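PDB 2EGZ: 3-dehydroquinate dehydratase from Aquifex aeolicus, which catalyses the cis-dehydration of 3-dehydroquinate to 3-dehydroshikimate through a Schiff-base intermediate, the third step of the chorismate pathway to the aromatic amino acids. Local coordinates for residues 74-78 against 96-100; 12-16 against 48-54. All coordinates share one frame; numbering follows the deposited sequence.

Interaction 1: residues 74-78 against 96-100; sequences EELFE and LLVKL
L100 lays one methyl, CD2, over a face of the F77 ring: it sits 4.1 Å from the ring centroid and only 11° off the normal, a CH-pi contact aimed at the middle of the ring. Its other methyl, CD1, rests 4.0 Å from F77 CB, so the forked end of the leucine covers both the ring and its root. The ring is sent across the gap by a CG anti to the carbonyl carbon. Further toward the N-terminal ends, L96 CD1 approaches F77 CE2 obliquely, a looser touch at 4.3 Å. The other branch of L96, CD2, lies against the carboxylate end of E74, 3.5 Å from OE2.

On the more exposed side the contact becomes polar. K99 runs nearly straight from a CG anti to its own N and turns at its last torsion (chi4 56°), which brings NZ 2.8 Å from E78 OE2 in a salt bridge made through the anti lone pair of that oxygen. The stem of E74 crosses the lysine at about a right angle; E74 OE2 stays 4.8 Å from K99 NZ, not in contact but near enough that its charge would probably add to the negative field round the ammonium group. Behind the apolar layer, F77 and L100 both reach I89 of strand 86-90. The axes of the two segments run 22° apart, nearly parallel, and they belong to successive outer helices packed over the intervening strand 86-90, as in the (beta/alpha)8 TIM barrel.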
loop_
_atom_site.group_PDB
_atom_site.type_symbol
_atom_site.label_atom_id
_atom_site.label_comp_id
_atom_site.label_asym_id
_atom_site.label_seq_id
_atom_site.Cartn_x
_atom_site.Cartn_y
_atom_site.Cartn_z
ATOM N N GLU B 74 5.751 15.099 -6.394
ATOM C CA GLU B 74 4.525 15.896 -6.426
ATOM C C GLU B 74 4.652 17.147 -7.293
ATOM O O GLU B 74 3.701 17.533 -7.980
ATOM C CB GLU B 74 4.113 16.294 -5.007
ATOM C CG GLU B 74 2.906 17.221 -4.948
ATOM C CD GLU B 74 2.335 17.349 -3.547
ATOM O OE1 GLU B 74 3.130 17.356 -2.583
ATOM O OE2 GLU B 74 1.098 17.448 -3.409
ATOM N N GLU B 75 5.823 17.778 -7.256
ATOM C CA GLU B 75 6.069 18.978 -8.045
ATOM C C GLU B 75 6.074 18.626 -9.525
ATOM O O GLU B 75 5.553 19.374 -10.353
ATOM C CB GLU B 75 7.411 19.609 -7.647
ATOM N N LEU B 76 6.670 17.487 -9.856
ATOM C CA LEU B 76 6.727 17.046 -11.243
ATOM C C LEU B 76 5.312 16.871 -11.787
ATOM O O LEU B 76 5.015 17.300 -12.902
ATOM C CB LEU B 76 7.502 15.733 -11.347
ATOM C CG LEU B 76 9.013 15.871 -11.135
ATOM C CD1 LEU B 76 9.649 14.508 -10.910
ATOM C CD2 LEU B 76 9.618 16.559 -12.344
ATOM N N PHE B 77 4.442 16.253 -10.993
ATOM C CA PHE B 77 3.056 16.040 -11.403
ATOM C C PHE B 77 2.341 17.371 -11.623
ATOM O O PHE B 77 1.666 17.567 -12.636
ATOM C CB PHE B 77 2.290 15.233 -10.347
ATOM C CG PHE B 77 2.611 13.765 -10.346
ATOM C CD1 PHE B 77 2.612 13.036 -11.531
ATOM C CD2 PHE B 77 2.866 13.098 -9.151
ATOM C CE1 PHE B 77 2.862 11.673 -11.530
ATOM C CE2 PHE B 77 3.118 11.728 -9.140
ATOM C CZ PHE B 77 3.114 11.015 -10.337
ATOM N N GLU B 78 2.488 18.281 -10.665
ATOM C CA GLU B 78 1.853 19.590 -10.746
ATOM C C GLU B 78 2.233 20.318 -12.025
ATOM O O GLU B 78 1.377 20.860 -12.721
ATOM C CB GLU B 78 2.261 20.459 -9.551
ATOM C CG GLU B 78 1.984 19.843 -8.197
ATOM C CD GLU B 78 2.313 20.789 -7.054
ATOM O OE1 GLU B 78 3.454 21.305 -7.010
ATOM O OE2 GLU B 78 1.429 21.012 -6.198
ATOM N N LEU B 96 -2.887 12.249 -3.721
ATOM C CA LEU B 96 -2.646 12.945 -4.984
ATOM C C LEU B 96 -3.741 12.732 -6.025
ATOM O O LEU B 96 -3.798 13.447 -7.023
ATOM C CB LEU B 96 -1.304 12.501 -5.573
ATOM C CG LEU B 96 -0.059 12.775 -4.727
ATOM C CD1 LEU B 96 1.148 12.092 -5.339
ATOM C CD2 LEU B 96 0.169 14.276 -4.628
ATOM N N LEU B 97 -4.621 11.764 -5.781
ATOM C CA LEU B 97 -5.693 11.441 -6.722
ATOM C C LEU B 97 -6.603 12.594 -7.149
ATOM O O LEU B 97 -6.674 12.924 -8.338
ATOM C CB LEU B 97 -6.547 10.292 -6.166
ATOM C CG LEU B 97 -5.845 8.954 -5.896
ATOM C CD1 LEU B 97 -6.854 7.956 -5.353
ATOM C CD2 LEU B 97 -5.210 8.419 -7.175
ATOM N N VAL B 98 -7.309 13.200 -6.198
ATOM C CA VAL B 98 -8.216 14.301 -6.525
ATOM C C VAL B 98 -7.460 15.431 -7.215
ATOM O O VAL B 98 -7.932 16.005 -8.195
ATOM C CB VAL B 98 -8.903 14.860 -5.256
ATOM C CG1 VAL B 98 -9.809 16.027 -5.622
ATOM C CG2 VAL B 98 -9.701 13.761 -4.572
ATOM N N LYS B 99 -6.280 15.729 -6.689
ATOM C CA LYS B 99 -5.414 16.775 -7.213
ATOM C C LYS B 99 -5.016 16.526 -8.673
ATOM O O LYS B 99 -5.176 17.401 -9.526
ATOM C CB LYS B 99 -4.169 16.869 -6.326
ATOM C CG LYS B 99 -3.099 17.831 -6.796
ATOM C CD LYS B 99 -1.964 17.884 -5.780
ATOM C CE LYS B 99 -0.765 18.647 -6.312
ATOM N NZ LYS B 99 -1.125 20.022 -6.737
ATOM N N LEU B 100 -4.505 15.332 -8.959
ATOM C CA LEU B 100 -4.090 14.988 -10.316
ATOM C C LEU B 100 -5.269 14.882 -11.278
ATOM O O LEU B 100 -5.118 15.100 -12.482
ATOM C CB LEU B 100 -3.289 13.680 -10.311
ATOM C CG LEU B 100 -1.766 13.799 -10.150
ATOM C CD1 LEU B 100 -1.422 14.774 -9.039
ATOM C CD2 LEU B 100 -1.178 12.430 -9.853
#

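Interaction 2: residues 12-16 against 48-54; sequences FSENL and EVHSQGL
L16 drives its isobutyl end into the last turn of helix 39-51, and the tight part of the contact gathers round it. L16 CD2 lies 3.4 Å from the carbonyl O of E48 and 3.8 Å from Q52 CG, while L16 CD1 meets V49 CG2 at 4.2 Å. A CG anti to the backbone N (chi1 173°) carries both methyls across. Beside it the F12 ring turns its edge to the other helix, F12 CZ touching V49 CG2 at 3.8 Å. Beneath this apolar patch, L16, V49 and L54 all rest on V27 of strand 26-30, as neighbouring outer helices of a TIM barrel pack on the strands of its wall; V49 also reaches L29, predicted to help bind 3-dehydroquinate. The chain leaves helix 39-51 through a Schellman motif at G53, with L54 N bonded to V49 O and G53 N to H50 O, and this turn brings L54 back under the contact.

Toward solvent the packing thins to one polar link. S13 OG donates a hydrogen bond to E48 OE2 (2.6 Å), meeting it on the syn side, 17° out of the carboxylate plane. E48 OE1 lies in the plane of the F12 ring at the edge, the ring and carboxylate planes 85° apart. An alanine in place of E48 would lose this acceptor and is likely to leave the S13 hydroxyl free to turn and the F12 edge less covered on that side.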
loop_
_atom_site.group_PDB
_atom_site.type_symbol
_atom_site.label_atom_id
_atom_site.label_comp_id
_atom_site.label_asym_id
_atom_site.label_seq_id
_atom_site.Cartn_x
_atom_site.Cartn_y
_atom_site.Cartn_z
ATOM N N PHE B 12 18.374 7.902 -24.300
ATOM C CA PHE B 12 16.989 8.262 -24.580
ATOM C C PHE B 12 16.650 8.592 -26.030
ATOM O O PHE B 12 15.782 7.951 -26.634
ATOM C CB PHE B 12 16.566 9.437 -23.706
ATOM C CG PHE B 12 15.089 9.667 -23.699
ATOM C CD1 PHE B 12 14.243 8.759 -23.070
ATOM C CD2 PHE B 12 14.535 10.749 -24.366
ATOM C CE1 PHE B 12 12.865 8.930 -23.106
ATOM C CE2 PHE B 12 13.155 10.928 -24.408
ATOM C CZ PHE B 12 12.320 10.016 -23.778
ATOM N N SER B 13 17.321 9.596 -26.586
ATOM C CA SER B 13 17.054 10.009 -27.955
ATOM C C SER B 13 17.057 8.870 -28.967
ATOM O O SER B 13 16.185 8.808 -29.833
ATOM C CB SER B 13 18.047 11.091 -28.376
ATOM O OG SER B 13 17.832 12.274 -27.627
ATOM N N GLU B 14 18.027 7.967 -28.860
ATOM C CA GLU B 14 18.099 6.847 -29.788
ATOM C C GLU B 14 17.023 5.798 -29.501
ATOM O O GLU B 14 16.506 5.175 -30.425
ATOM C CB GLU B 14 19.480 6.191 -29.738
ATOM C CG GLU B 14 19.900 5.751 -28.350
ATOM C CD GLU B 14 20.669 4.446 -28.363
ATOM O OE1 GLU B 14 20.092 3.424 -28.793
ATOM O OE2 GLU B 14 21.845 4.440 -27.944
ATOM N N ASN B 15 16.696 5.597 -28.226
ATOM C CA ASN B 15 15.670 4.621 -27.858
ATOM C C ASN B 15 14.310 5.120 -28.318
ATOM O O ASN B 15 13.459 4.338 -28.734
ATOM C CB ASN B 15 15.649 4.378 -26.345
ATOM C CG ASN B 15 16.826 3.547 -25.871
ATOM O OD1 ASN B 15 17.293 2.655 -26.581
ATOM N ND2 ASN B 15 17.300 3.823 -24.661
ATOM N N LEU B 16 14.114 6.431 -28.233
ATOM C CA LEU B 16 12.868 7.042 -28.667
ATOM C C LEU B 16 12.756 6.838 -30.174
ATOM O O LEU B 16 11.698 6.469 -30.687
ATOM C CB LEU B 16 12.871 8.538 -28.326
ATOM C CG LEU B 16 11.709 9.396 -28.840
ATOM C CD1 LEU B 16 10.369 8.795 -28.415
ATOM C CD2 LEU B 16 11.863 10.809 -28.298
ATOM N N GLU B 48 10.403 15.940 -26.213
ATOM C CA GLU B 48 11.125 15.223 -27.254
ATOM C C GLU B 48 10.269 14.079 -27.799
ATOM O O GLU B 48 10.313 13.764 -28.987
ATOM C CB GLU B 48 12.449 14.671 -26.712
ATOM C CG GLU B 48 13.492 14.434 -27.796
ATOM C CD GLU B 48 14.743 13.743 -27.285
ATOM O OE1 GLU B 48 15.170 14.034 -26.149
ATOM O OE2 GLU B 48 15.308 12.916 -28.031
ATOM N N VAL B 49 9.492 13.449 -26.927
ATOM C CA VAL B 49 8.627 12.360 -27.359
ATOM C C VAL B 49 7.570 12.927 -28.289
ATOM O O VAL B 49 7.293 12.372 -29.352
ATOM C CB VAL B 49 7.929 11.692 -26.166
ATOM C CG1 VAL B 49 6.988 10.611 -26.657
ATOM C CG2 VAL B 49 8.974 11.103 -25.238
ATOM N N HIS B 50 6.982 14.044 -27.882
ATOM C CA HIS B 50 5.958 14.694 -28.689
ATOM C C HIS B 50 6.542 15.153 -30.019
ATOM O O HIS B 50 5.864 15.118 -31.049
ATOM C CB HIS B 50 5.376 15.884 -27.931
ATOM C CG HIS B 50 4.457 15.496 -26.814
ATOM N ND1 HIS B 50 4.267 16.283 -25.701
ATOM C CD2 HIS B 50 3.646 14.422 -26.660
ATOM C CE1 HIS B 50 3.379 15.711 -24.907
ATOM N NE2 HIS B 50 2.985 14.582 -25.466
ATOM N N SER B 51 7.804 15.573 -30.002
ATOM C CA SER B 51 8.460 16.034 -31.224
ATOM C C SER B 51 8.549 14.920 -32.256
ATOM O O SER B 51 8.650 15.181 -33.458
ATOM C CB SER B 51 9.865 16.558 -30.911
ATOM O OG SER B 51 9.799 17.719 -30.100
ATOM N N GLN B 52 8.512 13.679 -31.783
ATOM C CA GLN B 52 8.587 12.511 -32.659
ATOM C C GLN B 52 7.199 12.004 -33.027
ATOM O O GLN B 52 7.060 10.972 -33.690
ATOM C CB GLN B 52 9.377 11.389 -31.981
ATOM C CG GLN B 52 10.850 11.700 -31.800
ATOM C CD GLN B 52 11.606 11.719 -33.113
ATOM O OE1 GLN B 52 12.761 12.140 -33.167
ATOM N NE2 GLN B 52 10.962 11.257 -34.177
ATOM N N GLY B 53 6.178 12.725 -32.572
ATOM C CA GLY B 53 4.806 12.359 -32.880
ATOM C C GLY B 53 4.170 11.288 -32.013
ATOM O O GLY B 53 3.119 10.754 -32.368
ATOM N N LEU B 54 4.786 10.970 -30.880
ATOM C CA LEU B 54 4.232 9.953 -29.986
ATOM C C LEU B 54 3.609 10.566 -28.747
ATOM O O LEU B 54 3.936 11.691 -28.375
ATOM C CB LEU B 54 5.318 8.963 -29.561
ATOM C CG LEU B 54 5.551 7.780 -30.505
ATOM C CD1 LEU B 54 5.970 8.285 -31.881
ATOM C CD2 LEU B 54 6.606 6.855 -29.911
#

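Overall arrangement
From the N terminus, the chain passes strand 2-7, helix 12-22, strand 26-30 and helix 39-51 before interaction 2 closes a loop of 31 residues between its segments. Strand 55-59 then carries it on to helix 73-80, and interaction 1 closes a shorter loop of 17 residues by way of strand 86-90 to helix 94-107. The two loops follow one another in series, neither nested nor crossed. Each joins successive helices on the outside of the barrel. The centres of interactions 1 and 2 are 24 Å apart and their nearest atoms about 12 Å apart, without touching; L76, beside F77, packs on L39 and V42, which ties helix 73-80 of interaction 1 to helix 39-51 of interaction 2.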